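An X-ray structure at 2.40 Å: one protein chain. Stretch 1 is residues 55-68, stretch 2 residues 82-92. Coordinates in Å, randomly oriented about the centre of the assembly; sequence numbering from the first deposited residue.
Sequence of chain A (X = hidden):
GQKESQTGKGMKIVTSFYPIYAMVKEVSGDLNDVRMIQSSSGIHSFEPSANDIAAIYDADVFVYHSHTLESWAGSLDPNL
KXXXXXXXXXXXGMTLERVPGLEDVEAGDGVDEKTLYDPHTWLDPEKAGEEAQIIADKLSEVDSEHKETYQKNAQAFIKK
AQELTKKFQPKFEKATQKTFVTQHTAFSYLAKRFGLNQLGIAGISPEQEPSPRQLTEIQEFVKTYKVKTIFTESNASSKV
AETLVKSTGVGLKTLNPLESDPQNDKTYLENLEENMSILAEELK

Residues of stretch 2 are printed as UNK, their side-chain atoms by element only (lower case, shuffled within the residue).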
# COMPACT_ATOMS: atom_id res chain seq x y z
N ALA A 55 -21.60 5.16 7.05
CA ALA A 55 -21.24 5.63 5.72
C ALA A 55 -20.93 4.47 4.76
O ALA A 55 -21.19 4.59 3.56
CB ALA A 55 -20.06 6.59 5.79
N ILE A 56 -20.35 3.38 5.28
CA ILE A 56 -20.15 2.16 4.48
C ILE A 56 -21.51 1.57 4.13
O ILE A 56 -21.85 1.43 2.95
CB ILE A 56 -19.31 1.09 5.20
CG1 ILE A 56 -17.83 1.46 5.19
CG2 ILE A 56 -19.45 -0.27 4.53
CD1 ILE A 56 -17.06 0.81 6.31
N TYR A 57 -22.29 1.23 5.16
CA TYR A 57 -23.62 0.68 4.97
C TYR A 57 -24.50 1.55 4.08
O TYR A 57 -25.44 1.07 3.48
CB TYR A 57 -24.30 0.40 6.33
CG TYR A 57 -23.71 -0.78 7.09
CD1 TYR A 57 -23.45 -2.00 6.46
CD2 TYR A 57 -23.44 -0.68 8.45
CE1 TYR A 57 -22.92 -3.08 7.15
CE2 TYR A 57 -22.90 -1.78 9.18
CZ TYR A 57 -22.64 -2.97 8.52
OH TYR A 57 -22.11 -4.05 9.22
N ASP A 58 -24.17 2.83 3.98
CA ASP A 58 -24.88 3.81 3.16
C ASP A 58 -24.45 3.82 1.67
O ASP A 58 -25.25 4.15 0.79
CB ASP A 58 -24.68 5.20 3.77
CG ASP A 58 -25.41 6.29 3.03
OD1 ASP A 58 -24.96 7.46 3.15
OD2 ASP A 58 -26.43 6.00 2.35
N ALA A 59 -23.19 3.49 1.41
CA ALA A 59 -22.65 3.44 0.05
C ALA A 59 -23.32 2.35 -0.77
O ALA A 59 -24.06 1.53 -0.22
CB ALA A 59 -21.13 3.21 0.10
N ASP A 60 -23.07 2.34 -2.09
CA ASP A 60 -23.44 1.20 -2.95
C ASP A 60 -22.36 0.12 -2.93
O ASP A 60 -22.65 -1.07 -3.01
CB ASP A 60 -23.64 1.66 -4.40
CG ASP A 60 -24.80 2.62 -4.56
OD1 ASP A 60 -25.97 2.17 -4.47
OD2 ASP A 60 -24.53 3.81 -4.82
N VAL A 61 -21.10 0.55 -2.87
CA VAL A 61 -19.96 -0.35 -2.92
C VAL A 61 -18.91 0.04 -1.89
O VAL A 61 -18.58 1.21 -1.76
CB VAL A 61 -19.30 -0.39 -4.34
CG1 VAL A 61 -17.98 -1.17 -4.32
CG2 VAL A 61 -20.29 -0.95 -5.39
N PHE A 62 -18.38 -0.94 -1.16
CA PHE A 62 -17.23 -0.69 -0.32
C PHE A 62 -16.06 -1.60 -0.65
O PHE A 62 -16.21 -2.83 -0.73
CB PHE A 62 -17.59 -0.78 1.16
CG PHE A 62 -16.41 -0.55 2.07
CD1 PHE A 62 -15.81 0.71 2.17
CD2 PHE A 62 -15.90 -1.59 2.84
CE1 PHE A 62 -14.73 0.92 3.02
CE2 PHE A 62 -14.82 -1.38 3.71
CZ PHE A 62 -14.23 -0.13 3.79
N VAL A 63 -14.90 -0.97 -0.83
CA VAL A 63 -13.70 -1.65 -1.28
C VAL A 63 -12.55 -1.50 -0.30
O VAL A 63 -12.13 -0.37 -0.02
CB VAL A 63 -13.24 -1.15 -2.68
CG1 VAL A 63 -11.99 -1.87 -3.12
CG2 VAL A 63 -14.33 -1.35 -3.70
N TYR A 64 -12.07 -2.64 0.23
CA TYR A 64 -10.88 -2.64 1.05
C TYR A 64 -9.76 -3.49 0.43
O TYR A 64 -9.96 -4.10 -0.62
CB TYR A 64 -11.20 -2.98 2.54
CG TYR A 64 -11.56 -4.42 2.78
CD1 TYR A 64 -12.81 -4.90 2.47
CD2 TYR A 64 -10.63 -5.30 3.32
CE1 TYR A 64 -13.13 -6.23 2.69
CE2 TYR A 64 -10.94 -6.63 3.54
CZ TYR A 64 -12.19 -7.08 3.21
OH TYR A 64 -12.51 -8.41 3.44
N HIS A 65 -8.58 -3.50 1.05
CA HIS A 65 -7.42 -4.23 0.52
C HIS A 65 -7.52 -5.72 0.81
O HIS A 65 -7.57 -6.51 -0.13
CB HIS A 65 -6.10 -3.62 1.03
CG HIS A 65 -4.86 -4.40 0.67
ND1 HIS A 65 -4.40 -4.54 -0.62
CD2 HIS A 65 -3.95 -5.03 1.46
CE1 HIS A 65 -3.28 -5.26 -0.62
NE2 HIS A 65 -2.98 -5.55 0.63
N SER A 66 -7.58 -6.09 2.09
CA SER A 66 -7.35 -7.48 2.52
C SER A 66 -7.80 -7.77 3.93
O SER A 66 -7.74 -6.90 4.80
CB SER A 66 -5.86 -7.80 2.43
OG SER A 66 -5.56 -9.06 2.98
N HIS A 67 -8.21 -9.01 4.19
CA HIS A 67 -8.68 -9.39 5.51
C HIS A 67 -7.56 -9.30 6.54
O HIS A 67 -7.81 -9.08 7.72
CB HIS A 67 -9.34 -10.78 5.49
CG HIS A 67 -8.45 -11.88 4.98
ND1 HIS A 67 -8.45 -12.28 3.66
CD2 HIS A 67 -7.55 -12.66 5.62
CE1 HIS A 67 -7.56 -13.25 3.50
NE2 HIS A 67 -7.00 -13.50 4.67
N THR A 68 -6.32 -9.46 6.06
CA THR A 68 -5.09 -9.35 6.85
C THR A 68 -4.62 -7.90 7.17
O THR A 68 -3.59 -7.71 7.86
CB THR A 68 -3.94 -10.06 6.11
OG1 THR A 68 -3.58 -9.30 4.95
CG2 THR A 68 -4.36 -11.41 5.66
N UNK A 82 -29.50 -4.03 7.52
CA UNK A 82 -30.42 -3.54 6.48
C UNK A 82 -29.73 -2.78 5.34
O UNK A 82 -30.23 -1.74 4.88
c UNK A 82 -31.39 -1.19 7.21
c UNK A 82 -32.73 -0.45 7.10
c UNK A 82 -31.59 -2.74 7.10
c UNK A 82 -32.56 1.06 7.08
n UNK A 82 -33.89 1.77 7.04
N UNK A 83 -28.61 -3.31 4.87
CA UNK A 83 -27.84 -2.66 3.81
C UNK A 83 -27.73 -3.51 2.54
O UNK A 83 -28.17 -4.66 2.49
c UNK A 83 -26.45 -2.25 4.31
o UNK A 83 -25.76 -1.51 3.32
N UNK A 84 -27.11 -2.91 1.53
CA UNK A 84 -27.07 -3.45 0.18
C UNK A 84 -25.71 -3.18 -0.46
O UNK A 84 -25.59 -3.12 -1.69
c UNK A 84 -28.44 -0.58 0.66
c UNK A 84 -28.18 -2.79 -0.66
n UNK A 84 -26.59 1.13 0.43
c UNK A 84 -28.04 0.90 0.69
c UNK A 84 -28.13 -1.23 -0.70
N UNK A 85 -24.69 -3.00 0.40
CA UNK A 85 -23.31 -2.81 -0.05
C UNK A 85 -22.77 -4.08 -0.65
O UNK A 85 -23.05 -5.19 -0.17
c UNK A 85 -22.13 -0.91 1.12
c UNK A 85 -22.78 -2.95 2.42
c UNK A 85 -22.34 -2.41 1.08
N UNK A 86 -22.01 -3.91 -1.72
CA UNK A 86 -21.14 -4.94 -2.20
C UNK A 86 -19.82 -4.68 -1.49
O UNK A 86 -19.23 -3.61 -1.65
c UNK A 86 -24.74 -4.45 -4.79
n UNK A 86 -25.25 -3.09 -4.40
c UNK A 86 -22.22 -4.25 -4.41
c UNK A 86 -23.53 -4.95 -3.99
c UNK A 86 -20.99 -4.83 -3.72
N UNK A 87 -19.41 -5.62 -0.65
CA UNK A 87 -18.16 -5.49 0.07
C UNK A 87 -17.14 -6.26 -0.74
O UNK A 87 -17.33 -7.44 -1.02
c UNK A 87 -19.52 -5.58 2.21
c UNK A 87 -17.05 -5.55 2.37
c UNK A 87 -18.24 -6.02 1.54
N UNK A 88 -16.06 -5.58 -1.13
CA UNK A 88 -15.08 -6.15 -2.06
C UNK A 88 -13.65 -6.15 -1.51
O UNK A 88 -13.08 -5.09 -1.25
c UNK A 88 -16.55 -5.51 -4.10
c UNK A 88 -16.96 -6.97 -4.37
c UNK A 88 -15.16 -5.42 -3.43
c UNK A 88 -16.64 -4.73 -5.38
N UNK A 89 -13.09 -7.35 -1.34
CA UNK A 89 -11.69 -7.52 -0.90
C UNK A 89 -10.85 -7.56 -2.16
O UNK A 89 -10.92 -8.53 -2.92
o UNK A 89 -10.00 -11.25 0.54
o UNK A 89 -9.16 -10.39 2.30
c UNK A 89 -9.76 -10.25 1.23
c UNK A 89 -11.51 -8.77 -0.03
c UNK A 89 -10.18 -8.83 0.75
N UNK A 90 -10.06 -6.51 -2.38
CA UNK A 90 -9.41 -6.26 -3.66
C UNK A 90 -8.24 -7.16 -3.92
O UNK A 90 -7.84 -7.34 -5.07
c UNK A 90 -9.02 -4.79 -3.79
N UNK A 91 -7.68 -7.74 -2.85
CA UNK A 91 -6.57 -8.67 -2.99
C UNK A 91 -7.02 -10.10 -2.86
O UNK A 91 -6.20 -10.99 -2.69
o UNK A 91 -5.94 -8.63 -0.63
c UNK A 91 -5.48 -8.38 -1.96
N UNK A 92 -8.33 -10.32 -2.93
CA UNK A 92 -8.86 -11.65 -2.64
C UNK A 92 -8.32 -12.67 -3.62
O UNK A 92 -8.36 -12.48 -4.83
c UNK A 92 -10.37 -11.62 -2.66
o UNK A 92 -13.23 -13.62 -1.72
c UNK A 92 -11.01 -12.84 -2.03
o UNK A 92 -12.82 -12.34 -3.47
c UNK A 92 -12.46 -12.95 -2.43
O HOH W 1 -5.72 -10.91 0.86

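Position 82 carries four carbons in a row ending in a nitrogen. The side chain is exposed, points away from stretch 1 and touches nothing on it, a place that suits a charged, flexible residue: Lys82.

Position 83 has one carbon and one oxygen. The oxygen donates a hydrogen bond to Tyr57 O at 2.6 Å, while CB packs 3.7 Å from Tyr57 CD1. This is Ser83: its CA-to-CB bond points toward stretch 1, so a hydroxyl one carbon from the backbone is enough to meet that carbonyl.

Position 84 again shows four carbons and a terminal nitrogen, but here the chain bends back to stretch 1. The nitrogen donates to Tyr57 O at 3.3 Å and, weakly, to Asp58 O at the same distance. This is Lys84, whose amino group gathers carbonyls where the helix gives out.

Position 85 has one carbon carrying two more. One branch lies 3.0 Å from Ile56 O and also nears Ile56 CG2 and Ala59 CB; the other lies 4.2 Å from Tyr57 CD1, at the edge of the ring. The compact, branched, apolar residue is Val85, which is buried.

At position 86 four carbons in a row end in nitrogen, which bonds Lys84 O at 2.7 Å. The second carbon passes 3.9 Å from Val61 CG2. This is Lys86: its aliphatic part covers a valine while its charge finds a polar partner.

Position 87, three carbons forked at the first, sets one branch 4.2 Å from Phe62 CD2 and 4.0 Å from Tyr64 CE1, at the edges of both rings. It is Val87, and its β-branching suits an extended strand.

Position 88 has four carbons forked at the second. One tip reaches Val61 CG1 at 3.9 Å, and CB lies 4.2 Å from Val63 CG2. Leu88 has the length to span both valines.

Position 89 has three carbons, the third carrying two oxygens. One oxygen accepts from His67 N at 2.5 Å and, at a very short 2.4 Å, from His67 ND1, while CA sits over the Tyr64 ring face. This is Glu89, a long acidic side chain that carries one acceptor to two N-H donors.

Position 90 has a single carbon, CB, 4.2 Å from Val63 CG1. Ala90 is small and apolar, fitting a buried place.

Position 91 has one carbon and one oxygen, which donates to His65 O at 2.7 Å and accepts from a water that also bonds Ser66 OG. The hydroxyl of Ser91 can do both.

Position 92, three carbons with two terminal oxygens, touches nothing on stretch 1. Exposure suits the charged carboxylate of Glu92, which closes a type I turn begun at Glu89.

The contact is a parallel pairing of strands. Lys86 N to Asp60 O, Phe62 N to Lys86 O, Leu88 N to Phe62 O, Tyr64 N to Leu88 O and Ala90 N to Tyr64 O form the ladder. Val61, Val63, Lys86 and Leu88 share one face; Phe62, Tyr64, Val87 and Glu89 the other. Polar side chains fasten both ends.

Stretch 2, residues 82-92: KSKVKVLEASE
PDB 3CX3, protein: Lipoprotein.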